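Local coordinates for surface glycan binding protein B (Bacteroides ovatus, PDB 6E57) that probably captures mixed-linkage beta-glucan at the surface of Bacteroides ovatus for uptake and breakdown, at residues S88-S92 / D93-N97; N128-A131 / D132-Q135. All coordinates share one frame; numbering follows the deposited sequence.

Interaction 1: S88-S92 / D93-N97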
ATOM      1  N   SER A  88      11.010 -29.856 -14.228  1.00 63.77           N
ATOM      2  CA  SER A  88       9.638 -30.346 -14.206  1.00 65.71           C
ATOM      3  C   SER A  88       9.612 -31.693 -13.478  1.00 67.70           C
ATOM      4  O   SER A  88      10.219 -32.663 -13.949  1.00 79.24           O
ATOM      5  CB  SER A  88       9.087 -30.468 -15.610  1.00 65.80           C
ATOM      6  OG  SER A  88       9.575 -31.636 -16.259  1.00 63.63           O
ATOM      7  N   GLY A  89       8.906 -31.757 -12.344  1.00 61.19           N
ATOM      8  CA  GLY A  89       8.902 -32.950 -11.483  1.00 63.47           C
ATOM      9  C   GLY A  89       8.113 -34.120 -12.060  1.00 65.11           C
ATOM     10  O   GLY A  89       7.392 -34.802 -11.326  1.00 61.88           O
ATOM     11  N   THR A  90       8.264 -34.360 -13.369  1.00 67.50           N
ATOM     12  CA  THR A  90       7.708 -35.517 -14.064  1.00 71.07           C
ATOM     13  C   THR A  90       8.721 -35.986 -15.116  1.00 74.52           C
ATOM     14  O   THR A  90       9.638 -35.240 -15.475  1.00 73.13           O
ATOM     15  CB  THR A  90       6.352 -35.200 -14.711  1.00 73.59           C
ATOM     16  OG1 THR A  90       6.562 -34.238 -15.745  1.00 75.96           O
ATOM     17  CG2 THR A  90       5.327 -34.678 -13.727  1.00 72.80           C
ATOM     18  N   ASP A  91       8.544 -37.223 -15.591  1.00 78.87           N
ATOM     19  CA  ASP A  91       9.419 -37.814 -16.611  1.00 83.52           C
ATOM     20  C   ASP A  91       9.265 -37.033 -17.925  1.00 83.35           C
ATOM     21  O   ASP A  91      10.243 -36.828 -18.645  1.00 82.86           O
ATOM     22  CB  ASP A  91       9.159 -39.316 -16.780  1.00 91.42           C
ATOM     23  CG  ASP A  91       7.702 -39.705 -16.982  1.00 97.66           C
ATOM     24  OD1 ASP A  91       6.864 -38.795 -17.165  1.00100.23           O
ATOM     25  OD2 ASP A  91       7.415 -40.921 -16.948  1.00101.70           O
ATOM     26  N   SER A  92       8.034 -36.600 -18.221  1.00 83.69           N
ATOM     27  CA  SER A  92       7.747 -35.692 -19.328  1.00 81.97           C
ATOM     28  C   SER A  92       8.254 -34.287 -18.978  1.00 77.97           C
ATOM     29  O   SER A  92       8.284 -33.911 -17.807  1.00 79.75           O
ATOM     30  CB  SER A  92       6.271 -35.684 -19.642  1.00 83.66           C
ATOM     31  OG  SER A  92       5.993 -34.856 -20.761  1.00 83.88           O
ATOM     32  N   ASP A  93       8.638 -33.518 -20.003  1.00 75.84           N
ATOM     33  CA  ASP A  93       9.181 -32.171 -19.825  1.00 74.61           C
ATOM     34  C   ASP A  93       8.082 -31.111 -19.996  1.00 72.04           C
ATOM     35  O   ASP A  93       8.349 -29.940 -19.778  1.00 71.74           O
ATOM     36  CB  ASP A  93      10.326 -31.888 -20.800  1.00 76.55           C
ATOM     37  CG  ASP A  93       9.874 -31.465 -22.189  1.00 78.52           C
ATOM     38  OD1 ASP A  93       9.372 -32.332 -22.931  1.00 82.16           O
ATOM     39  OD2 ASP A  93      10.021 -30.268 -22.514  1.00 79.16           O
ATOM     40  N   LYS A  94       6.865 -31.516 -20.382  1.00 70.28           N
ATOM     41  CA  LYS A  94       5.776 -30.563 -20.648  1.00 71.29           C
ATOM     42  C   LYS A  94       4.617 -30.774 -19.662  1.00 69.31           C
ATOM     43  O   LYS A  94       3.487 -30.359 -19.927  1.00 68.77           O
ATOM     44  CB  LYS A  94       5.330 -30.651 -22.112  1.00 73.03           C
ATOM     45  CG  LYS A  94       5.313 -32.044 -22.726  1.00 75.96           C
ATOM     46  CD  LYS A  94       4.636 -32.100 -24.082  1.00 78.67           C
ATOM     47  CE  LYS A  94       5.182 -31.096 -25.079  1.00 80.56           C
ATOM     48  NZ  LYS A  94       6.657 -31.185 -25.212  1.00 81.72           N
ATOM     49  N   GLU A  95       4.916 -31.395 -18.517  1.00 66.58           N
ATOM     50  CA  GLU A  95       4.055 -31.373 -17.338  1.00 65.28           C
ATOM     51  C   GLU A  95       4.928 -31.004 -16.135  1.00 61.55           C
ATOM     52  O   GLU A  95       5.915 -31.679 -15.864  1.00 63.71           O
ATOM     53  CB  GLU A  95       3.367 -32.727 -17.130  1.00 67.62           C
ATOM     54  CG  GLU A  95       2.392 -32.751 -15.958  1.00 69.63           C
ATOM     55  CD  GLU A  95       1.810 -34.110 -15.598  1.00 71.41           C
ATOM     56  OE1 GLU A  95       2.453 -35.139 -15.901  1.00 75.01           O
ATOM     57  OE2 GLU A  95       0.714 -34.140 -14.999  1.00 72.54           O
ATOM     58  N   ILE A  96       4.567 -29.922 -15.437  1.00 58.93           N
ATOM     59  CA  ILE A  96       5.263 -29.525 -14.218  1.00 56.47           C
ATOM     60  C   ILE A  96       4.522 -30.117 -13.016  1.00 54.40           C
ATOM     61  O   ILE A  96       3.293 -30.175 -12.994  1.00 52.42           O
ATOM     62  CB  ILE A  96       5.413 -27.994 -14.100  1.00 54.65           C
ATOM     63  CG1 ILE A  96       6.441 -27.624 -13.026  1.00 54.07           C
ATOM     64  CG2 ILE A  96       4.073 -27.317 -13.855  1.00 54.53           C
ATOM     65  CD1 ILE A  96       6.776 -26.151 -12.968  1.00 52.86           C
ATOM     66  N   ASN A  97       5.311 -30.572 -12.040  1.00 54.44           N
ATOM     67  CA  ASN A  97       4.844 -30.989 -10.726  1.00 53.60           C
ATOM     68  C   ASN A  97       5.821 -30.429  -9.687  1.00 53.35           C
ATOM     69  O   ASN A  97       6.958 -30.893  -9.598  1.00 53.84           O
ATOM     70  CB  ASN A  97       4.723 -32.511 -10.616  1.00 54.84           C
ATOM     71  CG  ASN A  97       4.416 -32.974  -9.205  1.00 52.96           C
ATOM     72  OD1 ASN A  97       3.570 -32.397  -8.527  1.00 52.86           O
ATOM     73  ND2 ASN A  97       5.107 -34.005  -8.750  1.00 53.74           N
TER
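S88 and T90 both approach the carbonyl of E95, where the chain passes between the two sheets of an N-terminal beta-sandwich, probably immunoglobulin-like. The loop 88-92 follows edge strand 84-86 of one sheet, and 93-97, where D93 OD2 accepts from V77 N, leads into strand 95-98 of the other. S88 rests CB against E95 O at 3.4 Å; its OG, rotated between backbone N and carbonyl carbon (chi1 78°), donates across the loop to S92 O at 3.0 Å, on a lone pair. G89 comes alongside the strand, its N bonding weakly to N97 O at 3.5 Å, with its CA-H directed at the same oxygen. T90 sets its hydroxyl between two carbonyls: OG1 lies 2.6 Å from E95 O and 2.7 Å from S92 O, and its single proton may serve either. Its methyl CG2 packs 3.6 Å from E95 OE1, the two side chains crossing at about a right angle, and also touches CB of N97, whose amide oxygen is held by N62. The CB of D91 points away, yet its OD1 accepts weakly from S92 N. S92 OG, anti to its own N, takes a weak but nearly straight bond from K94 N at 3.5 Å.

Interaction 2: N128-A131 / D132-Q135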
ATOM      1  N   ASN A 128      -1.425 -20.519  -1.130  1.00 47.62           N
ATOM      2  CA  ASN A 128      -2.043 -20.075   0.122  1.00 47.31           C
ATOM      3  C   ASN A 128      -1.560 -20.948   1.276  1.00 49.03           C
ATOM      4  O   ASN A 128      -1.384 -22.154   1.116  1.00 51.91           O
ATOM      5  CB  ASN A 128      -3.570 -20.113   0.045  1.00 47.11           C
ATOM      6  CG  ASN A 128      -4.112 -19.329  -1.130  1.00 46.64           C
ATOM      7  OD1 ASN A 128      -3.917 -18.118  -1.218  1.00 47.18           O
ATOM      8  ND2 ASN A 128      -4.787 -20.012  -2.037  1.00 46.05           N
ATOM      9  N   PRO A 129      -1.352 -20.374   2.481  1.00 48.14           N
ATOM     10  CA  PRO A 129      -0.966 -21.165   3.650  1.00 48.05           C
ATOM     11  C   PRO A 129      -2.173 -21.913   4.236  1.00 47.71           C
ATOM     12  O   PRO A 129      -3.310 -21.610   3.885  1.00 49.27           O
ATOM     13  CB  PRO A 129      -0.439 -20.097   4.618  1.00 46.99           C
ATOM     14  CG  PRO A 129      -1.253 -18.862   4.285  1.00 46.05           C
ATOM     15  CD  PRO A 129      -1.495 -18.943   2.791  1.00 45.94           C
ATOM     16  N   LEU A 130      -1.907 -22.886   5.112  1.00 47.62           N
ATOM     17  CA  LEU A 130      -2.953 -23.507   5.915  1.00 49.62           C
ATOM     18  C   LEU A 130      -3.273 -22.594   7.106  1.00 50.20           C
ATOM     19  O   LEU A 130      -2.484 -21.716   7.465  1.00 49.06           O
ATOM     20  CB  LEU A 130      -2.490 -24.892   6.374  1.00 50.69           C
ATOM     21  CG  LEU A 130      -2.223 -25.896   5.250  1.00 51.84           C
ATOM     22  CD1 LEU A 130      -1.942 -27.282   5.814  1.00 51.64           C
ATOM     23  CD2 LEU A 130      -3.387 -25.947   4.272  1.00 52.82           C
ATOM     24  N   ALA A 131      -4.448 -22.814   7.707  1.00 50.72           N
ATOM     25  CA  ALA A 131      -4.964 -21.976   8.787  1.00 50.83           C
ATOM     26  C   ALA A 131      -3.954 -21.898   9.942  1.00 51.49           C
ATOM     27  O   ALA A 131      -3.725 -20.818  10.495  1.00 50.28           O
ATOM     28  CB  ALA A 131      -6.295 -22.514   9.253  1.00 51.00           C
ATOM     29  N   ASP A 132      -3.347 -23.044  10.277  1.00 54.35           N
ATOM     30  CA  ASP A 132      -2.494 -23.199  11.460  1.00 54.39           C
ATOM     31  C   ASP A 132      -1.033 -22.833  11.150  1.00 51.46           C
ATOM     32  O   ASP A 132      -0.226 -22.739  12.068  1.00 51.83           O
ATOM     33  CB  ASP A 132      -2.589 -24.625  12.018  1.00 57.36           C
ATOM     34  CG  ASP A 132      -3.853 -24.920  12.817  1.00 60.40           C
ATOM     35  OD1 ASP A 132      -4.624 -23.972  13.090  1.00 59.59           O
ATOM     36  OD2 ASP A 132      -4.055 -26.103  13.172  1.00 61.53           O
ATOM     37  N   ASP A 133      -0.694 -22.632   9.872  1.00 51.16           N
ATOM     38  CA  ASP A 133       0.677 -22.294   9.460  1.00 51.16           C
ATOM     39  C   ASP A 133       1.062 -20.917   9.990  1.00 49.14           C
ATOM     40  O   ASP A 133       0.238 -20.006  10.000  1.00 46.49           O
ATOM     41  CB  ASP A 133       0.835 -22.254   7.938  1.00 51.47           C
ATOM     42  CG  ASP A 133       0.910 -23.609   7.257  1.00 53.71           C
ATOM     43  OD1 ASP A 133       0.784 -24.629   7.958  1.00 54.73           O
ATOM     44  OD2 ASP A 133       1.099 -23.626   6.022  1.00 55.61           O
ATOM     45  N   PRO A 134       2.326 -20.716  10.432  1.00 50.00           N
ATOM     46  CA  PRO A 134       2.902 -19.376  10.529  1.00 49.57           C
ATOM     47  C   PRO A 134       2.915 -18.745   9.129  1.00 48.17           C
ATOM     48  O   PRO A 134       3.409 -19.359   8.182  1.00 48.71           O
ATOM     49  CB  PRO A 134       4.326 -19.594  11.061  1.00 49.98           C
ATOM     50  CG  PRO A 134       4.288 -20.975  11.687  1.00 51.73           C
ATOM     51  CD  PRO A 134       3.258 -21.754  10.890  1.00 51.86           C
ATOM     52  N   GLN A 135       2.345 -17.544   9.016  1.00 47.37           N
ATOM     53  CA  GLN A 135       2.149 -16.894   7.732  1.00 48.74           C
ATOM     54  C   GLN A 135       2.232 -15.376   7.910  1.00 47.87           C
ATOM     55  O   GLN A 135       2.008 -14.860   9.002  1.00 46.65           O
ATOM     56  CB  GLN A 135       0.807 -17.317   7.131  1.00 48.83           C
ATOM     57  CG  GLN A 135      -0.400 -16.945   7.979  1.00 48.51           C
ATOM     58  CD  GLN A 135      -1.604 -17.778   7.617  1.00 49.09           C
ATOM     59  OE1 GLN A 135      -2.537 -17.308   6.971  1.00 48.04           O
ATOM     60  NE2 GLN A 135      -1.579 -19.042   8.013  1.00 51.67           N
TER
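L130 O is gripped by two donors from the residues that follow it, D133 N and the amide of Q135. D133 N reaches it at 3.1 Å, closing a type I beta turn from L130 to D133, and sits well above the carbonyl plane. Q135 NE2 comes in at 2.9 Å, much nearer that plane, with a C=O...N angle of 157°. NE2 also donates to D133 O at 2.9 Å, this acceptor lying in the amide plane, so the nitrogen joins two backbone oxygens of one bend. Folding Q135 back over the turn, chi1 61°, lays its amide against the ring of P129, whose CG is 3.4 Å from Q135 OE1. The carboxylate of D133 splits its work: OD2 accepts a weak bond from L130 N at 3.2 Å, while OD1 makes a salt bridge to R59. With an alanine in place of Q135, L130 O would probably keep only the turn bond, D133 O would lose its amide partner, and the P129 ring the amide lying against it. Backbone bonds of N128 with I57 and of Q135 with S156 tie the ends to successive beta domains, consistent with a beta-turn linker between tandem domains, probably immunoglobulin-like.

In the fold
Interactions 1 and 2 follow one another along the chain and do not touch: their centres are about 27 Å apart and their nearest atoms about 15 Å. Interaction 1 joins the two sheets of the first sandwich, its centre about 37 Å from the centre of the chain, whereas interaction 2, its centre about 22 Å from that point, leaves the same sandwich at the end of strand 118-128 and enters the next beta domain. The side chain of Q135 is about 8 Å from a bound sodium ion, too far to coordinate it. The glycan pocket, with W322, D323, D326, K331, Y371 and W372, belongs to the C-terminal part of this elongated chain, so both contacts lie in the N-terminal half, away from the binding site.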